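Local coordinates for dihydroneopterin aldolase (Burkholderia thailandensis, PDB 3V9O), which belongs to the dihydroneopterin aldolase family, whose small subunits fold into a four-stranded antiparallel sheet with two helices against it and assemble as oligomers, at residues L55-A60 with D109-V114. Residues are numbered along the deposited sequence; the frame is centred on the assembly and turned at random. Where two conformers were deposited one is given.
With EDO (1,2-ethanediol), chain B.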
loop_
_atom_site.group_PDB
_atom_site.type_symbol
_atom_site.label_atom_id
_atom_site.label_comp_id
_atom_site.label_asym_id
_atom_site.label_seq_id
_atom_site.Cartn_x
_atom_site.Cartn_y
_atom_site.Cartn_z
ATOM N N LEU A 55 -2.655 -9.925 -11.711
ATOM C CA LEU A 55 -3.039 -11.268 -12.081
ATOM C C LEU A 55 -2.233 -12.244 -11.227
ATOM O O LEU A 55 -0.986 -12.148 -11.186
ATOM C CB LEU A 55 -2.738 -11.395 -13.594
ATOM C CG LEU A 55 -3.435 -12.392 -14.439
ATOM C CD1 LEU A 55 -4.945 -12.061 -14.387
ATOM C CD2 LEU A 55 -2.919 -12.189 -15.870
ATOM N N PHE A 56 -2.875 -13.183 -10.544
ATOM C CA PHE A 56 -2.187 -14.202 -9.699
ATOM C C PHE A 56 -2.155 -15.495 -10.451
ATOM O O PHE A 56 -3.236 -16.032 -10.774
ATOM C CB PHE A 56 -2.822 -14.307 -8.316
ATOM C CG PHE A 56 -2.752 -12.966 -7.589
ATOM C CD1 PHE A 56 -3.726 -11.971 -7.772
ATOM C CD2 PHE A 56 -1.660 -12.757 -6.753
ATOM C CE1 PHE A 56 -3.582 -10.706 -7.126
ATOM C CE2 PHE A 56 -1.543 -11.542 -6.092
ATOM C CZ PHE A 56 -2.499 -10.552 -6.271
ATOM N N VAL A 57 -0.952 -15.962 -10.771
ATOM C CA VAL A 57 -0.768 -17.188 -11.548
ATOM C C VAL A 57 0.114 -18.175 -10.749
ATOM O O VAL A 57 1.116 -17.735 -10.129
ATOM C CB VAL A 57 -0.183 -16.845 -12.959
ATOM C CG1 VAL A 57 -1.111 -15.885 -13.676
ATOM C CG2 VAL A 57 1.192 -16.181 -12.858
ATOM N N PRO A 58 -0.185 -19.464 -10.738
ATOM C CA PRO A 58 0.595 -20.394 -9.919
ATOM C C PRO A 58 2.067 -20.442 -10.336
ATOM O O PRO A 58 2.364 -20.474 -11.534
ATOM C CB PRO A 58 -0.068 -21.764 -10.199
ATOM C CG PRO A 58 -1.510 -21.358 -10.493
ATOM C CD PRO A 58 -1.412 -20.093 -11.287
ATOM N N LEU A 59 2.984 -20.442 -9.353
ATOM C CA LEU A 59 4.391 -20.715 -9.633
ATOM C C LEU A 59 4.574 -22.001 -10.395
ATOM O O LEU A 59 5.429 -22.099 -11.270
ATOM C CB LEU A 59 5.189 -20.753 -8.317
ATOM C CG LEU A 59 5.182 -19.403 -7.564
ATOM C CD1 LEU A 59 5.783 -19.510 -6.160
ATOM C CD2 LEU A 59 5.940 -18.329 -8.362
ATOM N N ALA A 60 3.800 -23.050 -10.074
ATOM C CA ALA A 60 4.018 -24.329 -10.694
ATOM C C ALA A 60 3.758 -24.271 -12.193
ATOM O O ALA A 60 4.259 -25.129 -12.948
ATOM C CB ALA A 60 3.157 -25.409 -10.030
ATOM N N ASP A 109 -6.995 -20.763 -17.855
ATOM C CA ASP A 109 -6.689 -21.856 -16.949
ATOM C C ASP A 109 -5.601 -21.528 -15.915
ATOM O O ASP A 109 -5.618 -22.041 -14.796
ATOM C CB ASP A 109 -6.265 -23.054 -17.748
ATOM C CG ASP A 109 -7.414 -23.642 -18.543
ATOM O OD1 ASP A 109 -7.557 -23.213 -19.675
ATOM O OD2 ASP A 109 -8.101 -24.541 -18.045
ATOM N N ALA A 110 -4.605 -20.737 -16.304
ATOM C CA ALA A 110 -3.481 -20.527 -15.390
ATOM C C ALA A 110 -3.691 -19.300 -14.517
ATOM O O ALA A 110 -2.708 -18.924 -13.827
ATOM C CB ALA A 110 -2.180 -20.437 -16.196
ATOM N N VAL A 111 -4.874 -18.645 -14.539
ATOM C CA VAL A 111 -5.141 -17.518 -13.657
ATOM C C VAL A 111 -5.924 -18.028 -12.439
ATOM O O VAL A 111 -7.035 -18.604 -12.577
ATOM C CB VAL A 111 -5.884 -16.431 -14.419
ATOM C CG1 VAL A 111 -6.342 -15.311 -13.481
ATOM C CG2 VAL A 111 -4.950 -15.834 -15.541
ATOM N N ARG A 112 -5.382 -17.816 -11.243
ATOM C CA ARG A 112 -6.000 -18.166 -9.968
ATOM C C ARG A 112 -6.874 -17.037 -9.455
ATOM O O ARG A 112 -7.897 -17.260 -8.826
ATOM C CB ARG A 112 -4.896 -18.430 -8.972
ATOM C CG ARG A 112 -5.268 -18.513 -7.488
ATOM C CD ARG A 112 -5.867 -19.864 -7.175
ATOM N NE ARG A 112 -5.107 -21.026 -7.676
ATOM C CZ ARG A 112 -4.029 -21.556 -7.077
ATOM N NH1 ARG A 112 -3.561 -21.041 -5.937
ATOM N NH2 ARG A 112 -3.430 -22.624 -7.619
ATOM N N ALA A 113 -6.450 -15.770 -9.670
ATOM C CA ALA A 113 -7.176 -14.618 -9.125
ATOM C C ALA A 113 -6.844 -13.366 -9.902
ATOM O O ALA A 113 -5.764 -13.336 -10.557
ATOM C CB ALA A 113 -6.835 -14.379 -7.655
ATOM N N VAL A 114 -7.703 -12.372 -9.812
ATOM C CA VAL A 114 -7.393 -11.090 -10.430
ATOM C C VAL A 114 -7.912 -9.949 -9.568
ATOM O O VAL A 114 -8.966 -10.061 -8.909
ATOM C CB VAL A 114 -7.899 -11.076 -11.881
ATOM C CG1 VAL A 114 -9.391 -11.199 -11.922
ATOM C CG2 VAL A 114 -7.415 -9.785 -12.607
HETATM C C1 EDO B . -4.742 -22.927 -11.689
HETATM O O1 EDO B . -4.415 -23.568 -10.441
HETATM C C2 EDO B . -5.447 -21.610 -11.391
HETATM O O2 EDO B . -6.447 -21.709 -10.346
#
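The edge of the Arg112 guanidinium meets a molecule of 1,2-ethanediol, probably from the crystallisation liquor: NE donates to O2 of the diol and NH2 to O1, the latter bond 3.1 Å long and nearly straight. The ring of Pro58 comes up obliquely, its CG 3.7 Å from Arg112 NH2. With CG anti to the backbone N (chi1 167°), bends at chi2 and chi3 then fold the chain of Arg112 back toward Pro58, and NH1 is held by a salt bridge to Asp21 and by Arg18 O. At the Phe56 ring, Ala113 O lies in plane at the edge, with CB of Ala113 3.9 Å from Phe56 CD1; the ring of Phe135, on strand 127-137 across the sheet, meets it nearly parallel. Strand 47-58 pairs antiparallel with the start of strand 113-120, the central pair of the four-stranded sheet, and the regular pairing is interrupted by a classic beta bulge, in which Arg112 and Ala113 both face Phe56. Phe56 N donates to Ala113 O almost linearly (2.9 Å), though from above the carbonyl plane. Phe56 O takes the N-H of Arg112 at 2.8 Å, nearly along its C=O axis, and a weak, longer bond from Ala113 N, so two donors grip one carbonyl. On the face away from Phe56 and Ala113, where helices 76-87 and 94-106 pack, Leu55 CD1 wedges between Val111 CG1 (3.7 Å) and Val114 CG2; its CG stands anti to the backbone N (chi1 -157°), and the side chain crosses that of Val111 at about a right angle. Before the bulge, Ala110 O is buried without a polar partner; Pro58 CD lies 3.1 Å from Ala110 O, whose same side meets CB and CG1 of Val57, and Val57 CA makes a CA-H...O contact with it.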